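Local coordinates for protein beta-L-arabinobiosidase (Bacteroides thetaiotaomicron, PDB 5MQR) that hydrolyses glycosidic bonds in plant pectin, probably as a beta-L-arabinobiosidase, and may have exo-alpha-sialidase activity, at residues A[777-780]-A[781-785]; A[830-833]-A[834-838]. All blocks are in the same frame, centred on the assembly; numbering follows the deposited sequence.

Contact 1: A[777-780]-A[781-785]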
ATOM      1  N   ASP A 777      35.332  -2.570 -27.050  1.00 34.89           N
ATOM      2  CA  ASP A 777      35.148  -4.014 -27.150  1.00 34.46           C
ATOM      3  C   ASP A 777      33.984  -4.360 -28.065  1.00 33.41           C
ATOM      4  O   ASP A 777      34.076  -5.321 -28.845  1.00 32.86           O
ATOM      5  CB  ASP A 777      34.874  -4.664 -25.798  1.00 34.55           C
ATOM      6  CG  ASP A 777      35.940  -4.374 -24.774  1.00 35.70           C
ATOM      7  OD1 ASP A 777      35.976  -3.207 -24.275  1.00 37.45           O
ATOM      8  OD2 ASP A 777      36.712  -5.311 -24.449  1.00 36.23           O
ATOM      9  N   LEU A 778      32.899  -3.584 -27.964  1.00 32.61           N
ATOM     10  CA  LEU A 778      31.727  -3.778 -28.817  1.00 32.01           C
ATOM     11  C   LEU A 778      31.960  -3.372 -30.264  1.00 32.74           C
ATOM     12  O   LEU A 778      31.409  -4.014 -31.169  1.00 32.43           O
ATOM     13  CB  LEU A 778      30.507  -3.067 -28.262  1.00 31.46           C
ATOM     14  CG  LEU A 778      30.025  -3.598 -26.909  1.00 30.55           C
ATOM     15  CD1 LEU A 778      28.969  -2.636 -26.375  1.00 30.21           C
ATOM     16  CD2 LEU A 778      29.524  -5.036 -26.991  1.00 29.94           C
ATOM     17  N   GLU A 779      32.782  -2.346 -30.492  1.00 33.80           N
ATOM     18  CA  GLU A 779      33.158  -1.942 -31.871  1.00 35.12           C
ATOM     19  C   GLU A 779      33.993  -3.007 -32.533  1.00 34.59           C
ATOM     20  O   GLU A 779      33.763  -3.329 -33.692  1.00 34.94           O
ATOM     21  CB  GLU A 779      33.957  -0.624 -31.918  1.00 36.66           C
ATOM     22  CG  GLU A 779      33.203   0.599 -31.454  1.00 37.45           C
ATOM     23  CD  GLU A 779      34.104   1.824 -31.350  1.00 39.09           C
ATOM     24  OE1 GLU A 779      34.571   2.275 -32.408  1.00 40.00           O
ATOM     25  OE2 GLU A 779      34.320   2.329 -30.211  1.00 40.67           O
ATOM     26  N   THR A 780      34.980  -3.524 -31.805  1.00 33.68           N
ATOM     27  CA  THR A 780      35.784  -4.635 -32.295  1.00 33.63           C
ATOM     28  C   THR A 780      34.885  -5.829 -32.678  1.00 32.65           C
ATOM     29  O   THR A 780      35.058  -6.413 -33.743  1.00 31.87           O
ATOM     30  CB  THR A 780      36.848  -5.078 -31.258  1.00 33.52           C
ATOM     31  OG1 THR A 780      37.689  -3.965 -30.949  1.00 33.54           O
ATOM     32  CG2 THR A 780      37.718  -6.278 -31.795  1.00 33.56           C
ATOM     33  N   GLU A 781      33.926  -6.170 -31.812  1.00 31.59           N
ATOM     34  CA  GLU A 781      32.972  -7.235 -32.140  1.00 30.83           C
ATOM     35  C   GLU A 781      32.201  -6.934 -33.441  1.00 30.68           C
ATOM     36  O   GLU A 781      32.141  -7.793 -34.348  1.00 30.39           O
ATOM     37  CB  GLU A 781      31.993  -7.464 -30.992  1.00 29.94           C
ATOM     38  CG  GLU A 781      30.959  -8.543 -31.253  1.00 29.18           C
ATOM     39  CD  GLU A 781      30.007  -8.745 -30.089  1.00 28.71           C
ATOM     40  OE1 GLU A 781      29.826  -7.812 -29.268  1.00 27.87           O
ATOM     41  OE2 GLU A 781      29.417  -9.849 -30.023  1.00 28.49           O
ATOM     42  N   TYR A 782      31.618  -5.731 -33.514  1.00 30.13           N
ATOM     43  CA  TYR A 782      30.807  -5.326 -34.662  1.00 30.15           C
ATOM     44  C   TYR A 782      31.619  -5.436 -35.968  1.00 31.19           C
ATOM     45  O   TYR A 782      31.174  -6.051 -36.936  1.00 30.65           O
ATOM     46  CB  TYR A 782      30.286  -3.897 -34.486  1.00 29.94           C
ATOM     47  CG  TYR A 782      29.297  -3.514 -35.550  1.00 30.23           C
ATOM     48  CD1 TYR A 782      29.717  -3.162 -36.832  1.00 30.74           C
ATOM     49  CD2 TYR A 782      27.929  -3.522 -35.289  1.00 29.64           C
ATOM     50  CE1 TYR A 782      28.792  -2.840 -37.808  1.00 31.12           C
ATOM     51  CE2 TYR A 782      27.009  -3.187 -36.263  1.00 29.70           C
ATOM     52  CZ  TYR A 782      27.439  -2.850 -37.514  1.00 30.24           C
ATOM     53  OH  TYR A 782      26.510  -2.528 -38.479  1.00 30.74           O
ATOM     54  N   GLN A 783      32.810  -4.851 -35.969  1.00 32.38           N
ATOM     55  CA  GLN A 783      33.650  -4.804 -37.159  1.00 34.12           C
ATOM     56  C   GLN A 783      34.048  -6.210 -37.657  1.00 33.46           C
ATOM     57  O   GLN A 783      34.186  -6.408 -38.870  1.00 33.20           O
ATOM     58  CB  GLN A 783      34.883  -3.901 -36.933  1.00 36.18           C
ATOM     59  CG  GLN A 783      34.549  -2.407 -36.887  1.00 38.10           C
ATOM     60  CD  GLN A 783      35.758  -1.535 -36.538  1.00 40.78           C
ATOM     61  OE1 GLN A 783      36.740  -1.488 -37.281  1.00 44.05           O
ATOM     62  NE2 GLN A 783      35.692  -0.839 -35.415  1.00 41.71           N
ATOM     63  N   ARG A 784      34.192  -7.169 -36.730  1.00 32.17           N
ATOM     64  CA  ARG A 784      34.529  -8.540 -37.088  1.00 32.17           C
ATOM     65  C   ARG A 784      33.376  -9.141 -37.890  1.00 31.33           C
ATOM     66  O   ARG A 784      33.597  -9.651 -38.989  1.00 30.80           O
ATOM     67  CB  ARG A 784      34.872  -9.398 -35.852  1.00 32.20           C
ATOM     68  CG  ARG A 784      35.155 -10.858 -36.199  1.00 32.75           C
ATOM     69  CD  ARG A 784      35.566 -11.715 -35.005  1.00 32.74           C
ATOM     70  NE  ARG A 784      34.755 -11.526 -33.801  1.00 32.42           N
ATOM     71  CZ  ARG A 784      33.492 -11.934 -33.641  1.00 32.33           C
ATOM     72  NH1 ARG A 784      32.820 -12.533 -34.620  1.00 32.73           N
ATOM     73  NH2 ARG A 784      32.876 -11.713 -32.488  1.00 31.90           N
ATOM     74  N   TRP A 785      32.155  -9.041 -37.362  1.00 30.03           N
ATOM     75  CA  TRP A 785      30.983  -9.523 -38.098  1.00 30.01           C
ATOM     76  C   TRP A 785      30.827  -8.854 -39.468  1.00 30.62           C
ATOM     77  O   TRP A 785      30.543  -9.511 -40.462  1.00 29.99           O
ATOM     78  CB  TRP A 785      29.691  -9.366 -37.268  1.00 29.17           C
ATOM     79  CG  TRP A 785      29.595 -10.361 -36.152  1.00 28.55           C
ATOM     80  CD1 TRP A 785      29.536 -10.093 -34.811  1.00 28.41           C
ATOM     81  CD2 TRP A 785      29.558 -11.778 -36.279  1.00 28.35           C
ATOM     82  NE1 TRP A 785      29.468 -11.272 -34.088  1.00 27.81           N
ATOM     83  CE2 TRP A 785      29.461 -12.318 -34.969  1.00 27.92           C
ATOM     84  CE3 TRP A 785      29.578 -12.652 -37.376  1.00 28.72           C
ATOM     85  CZ2 TRP A 785      29.405 -13.687 -34.723  1.00 27.79           C
ATOM     86  CZ3 TRP A 785      29.528 -14.041 -37.133  1.00 28.84           C
ATOM     87  CH2 TRP A 785      29.437 -14.539 -35.806  1.00 28.24           C
TER
HETATM   88  O   HOH W   1      28.955  -5.551 -30.807  1.00 27.81           O
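The carboxylate of Glu781 has Leu778 at its side, with CD2 of Leu778 3.6 Å from OE1 of Glu781. The amide of Gln783 brings NE2 to 3.9 Å from CB of Glu779. The Tyr782 ring packs edge-to-face with the ring of Tyr849 of helix 843-864. At the end of the segment, NH1 of Arg784 lies over one face of the Trp785 ring. It sits 3.4 Å above the Trp785 ring plane, over the outer part of the ring rather than its centre. The guanidinium meets the ring with its own edge, since CZ2 of Trp785 lies in the guanidinium plane. All this belongs to helix 768-788, within the MGH1-like glycoside hydrolase region, consistent with the (alpha/alpha)6 barrel of six-hairpin glycosidases.

Leu778 and Glu781 leave the helix on the same side, alongside each other. The Glu781 chain is straight, with CG anti to the backbone N (chi1 179°), and this carries its carboxylate clear of the backbone. A water donates to OE1 of Glu781 and to O of Leu778, at 2.9 Å from each. Tyr736 OH also bonds OE1, and Ser752 OG and Asn754 ND2 both bond OE2. Both oxygens of this buried group are therefore gripped twice, which fixes its rotation.

Gln783 behaves differently. Its CG stands beside its own backbone N (chi1 -72°), and the extended chain runs back along the helix toward Glu779. CG of Gln783 thus rests 3.4 Å from O of Glu779. That oxygen is already the acceptor of a backbone bond: N of Gln783 reaches O of Glu779 at 2.9 Å, with an N-H...O angle of 170°.

Contact 2: A[830-833]-A[834-838]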
ATOM      1  N   ALA A 830      24.349  -1.712 -34.367  1.00 28.85           N
ATOM      2  CA  ALA A 830      24.666  -0.423 -34.984  1.00 29.78           C
ATOM      3  C   ALA A 830      23.911   0.710 -34.307  1.00 30.05           C
ATOM      4  O   ALA A 830      24.509   1.706 -33.930  1.00 30.21           O
ATOM      5  CB  ALA A 830      24.366  -0.455 -36.472  1.00 30.04           C
ATOM      6  N   LYS A 831      22.608   0.546 -34.120  1.00 30.37           N
ATOM      7  CA  LYS A 831      21.801   1.590 -33.500  1.00 30.88           C
ATOM      8  C   LYS A 831      22.304   1.860 -32.079  1.00 29.96           C
ATOM      9  O   LYS A 831      22.429   3.009 -31.671  1.00 30.32           O
ATOM     10  CB  LYS A 831      20.327   1.188 -33.434  1.00 32.06           C
ATOM     11  CG  LYS A 831      19.358   2.343 -33.634  1.00 34.42           C
ATOM     12  CD  LYS A 831      18.101   2.278 -32.775  1.00 35.56           C
ATOM     13  CE  LYS A 831      17.384   0.922 -32.782  1.00 36.29           C
ATOM     14  NZ  LYS A 831      16.315   0.955 -31.734  1.00 36.45           N
ATOM     15  N   ALA A 832      22.604   0.790 -31.346  1.00 28.65           N
ATOM     16  CA  ALA A 832      23.053   0.891 -29.961  1.00 28.17           C
ATOM     17  C   ALA A 832      24.424   1.545 -29.876  1.00 28.81           C
ATOM     18  O   ALA A 832      24.652   2.368 -28.999  1.00 29.12           O
ATOM     19  CB  ALA A 832      23.070  -0.477 -29.295  1.00 27.07           C
ATOM     20  N   LEU A 833      25.325   1.185 -30.785  1.00 28.88           N
ATOM     21  CA  LEU A 833      26.645   1.792 -30.803  1.00 29.69           C
ATOM     22  C   LEU A 833      26.587   3.271 -31.187  1.00 30.38           C
ATOM     23  O   LEU A 833      27.387   4.035 -30.694  1.00 31.05           O
ATOM     24  CB  LEU A 833      27.613   1.014 -31.715  1.00 29.84           C
ATOM     25  CG  LEU A 833      28.231  -0.228 -31.054  1.00 29.26           C
ATOM     26  CD1 LEU A 833      28.745  -1.203 -32.093  1.00 29.36           C
ATOM     27  CD2 LEU A 833      29.365   0.157 -30.114  1.00 29.44           C
ATOM     28  N   SER A 834      25.643   3.671 -32.040  1.00 30.40           N
ATOM     29  CA  SER A 834      25.435   5.083 -32.347  1.00 31.23           C
ATOM     30  C   SER A 834      25.070   5.872 -31.101  1.00 31.23           C
ATOM     31  O   SER A 834      25.693   6.893 -30.793  1.00 31.07           O
ATOM     32  CB  SER A 834      24.344   5.275 -33.400  1.00 31.52           C
ATOM     33  OG  SER A 834      24.254   6.641 -33.772  1.00 32.17           O
ATOM     34  N   ILE A 835      24.061   5.378 -30.389  1.00 31.12           N
ATOM     35  CA  ILE A 835      23.666   5.946 -29.089  1.00 31.18           C
ATOM     36  C   ILE A 835      24.853   5.989 -28.114  1.00 31.86           C
ATOM     37  O   ILE A 835      25.066   7.004 -27.480  1.00 32.11           O
ATOM     38  CB  ILE A 835      22.439   5.224 -28.495  1.00 30.09           C
ATOM     39  CG1 ILE A 835      21.182   5.578 -29.306  1.00 29.86           C
ATOM     40  CG2 ILE A 835      22.231   5.579 -27.021  1.00 29.73           C
ATOM     41  CD1 ILE A 835      20.026   4.612 -29.132  1.00 29.14           C
HETATM   42  N   MSE A 836      25.657   4.936 -28.042  1.00 32.86           N
HETATM   43  CA  MSE A 836      26.849   4.949 -27.172  1.00 34.61           C
HETATM   44  C   MSE A 836      27.876   5.969 -27.592  1.00 34.65           C
HETATM   45  O   MSE A 836      28.627   6.456 -26.763  1.00 33.88           O
HETATM   46  CB  MSE A 836      27.510   3.566 -27.041  1.00 36.69           C
HETATM   47  CG  MSE A 836      26.567   2.648 -26.266  1.00 38.07           C
HETATM   48 SE   MSE A 836      27.333   0.846 -26.014  1.00 42.39          SE
HETATM   49  CE  MSE A 836      26.290  -0.157 -27.344  1.00 42.37           C
ATOM     50  N   GLY A 837      27.948   6.269 -28.888  1.00 35.64           N
ATOM     51  CA  GLY A 837      28.762   7.367 -29.396  1.00 36.26           C
ATOM     52  C   GLY A 837      28.330   8.713 -28.839  1.00 36.73           C
ATOM     53  O   GLY A 837      29.162   9.484 -28.372  1.00 36.88           O
ATOM     54  N   ILE A 838      27.028   8.987 -28.862  1.00 36.99           N
ATOM     55  CA  ILE A 838      26.493  10.239 -28.317  1.00 38.12           C
ATOM     56  C   ILE A 838      26.772  10.348 -26.811  1.00 38.87           C
ATOM     57  O   ILE A 838      27.180  11.402 -26.346  1.00 38.79           O
ATOM     58  CB  ILE A 838      24.984  10.388 -28.568  1.00 38.03           C
ATOM     59  CG1 ILE A 838      24.702  10.466 -30.077  1.00 39.44           C
ATOM     60  CG2 ILE A 838      24.431  11.630 -27.858  1.00 37.87           C
ATOM     61  CD1 ILE A 838      23.277  10.061 -30.433  1.00 39.79           C
TER
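Met836, present as selenomethionine, lies back over Ala832 and Leu833, the residues one turn before it. Its CB starts 3.7 Å from O of Ala832 and equally far from O of Leu833. CG of Met836 is beside the backbone N (chi1 -68°) and closes to 3.3 Å from O of Ala832. The chain then runs straight to SE and bends there (chi3 -104°). This bend returns the methyl group to the helix surface. CE of Met836 ends 3.4 Å from the same Ala832 O and 3.8 Å from CB of Ala832. Both CG and CE therefore border one carbonyl oxygen, which also accepts the backbone N-H of Met836. Leu833 flanks the methyl from another direction: its CD2 is 4.2 Å from CE of Met836, and the two chains lie at a slant to each other.

These residues form the middle and later turns of helix 820-839, one of the helices of what is probably an (alpha/alpha)6 barrel. Leu759 and Ala755 of helix 754-765 touch this surface, and Met771 of helix 768-788 packs on Met836.

Ser834 turns to another side of the helix. Its CB is 3.4 Å from O of Lys831. OG of Ser834 bonds O of Ala846, so the hydroxyl ties this helix to helix 843-864. Ile835 lays CG1 and CD1 against O of Lys831, with CD1 of Ile835 3.8 Å from that oxygen, and its side chain also touches Leu759.

Overall arrangement
Contact 1 comes first along the chain, on helix 768-788. Contact 2 follows on helix 820-839, the next helix in sequence. Their centres are about 13 Å apart, and the two helix pieces run in roughly opposite directions. Both lie in the MGH1-like hydrolase region, on the same side of the chain's centre. The helices pack directly: Leu778 CD1 is 3.8 Å from Met836 CE, and Tyr782 CE2 is 3.6 Å from Ala830 N. Tyr782 CB also meets Leu833 CD1. Helix 843-864 touches both, through Met845 and Tyr849. Successive helices of the probable barrel thus pack on each other, joined by close side-chain packing, mostly apolar.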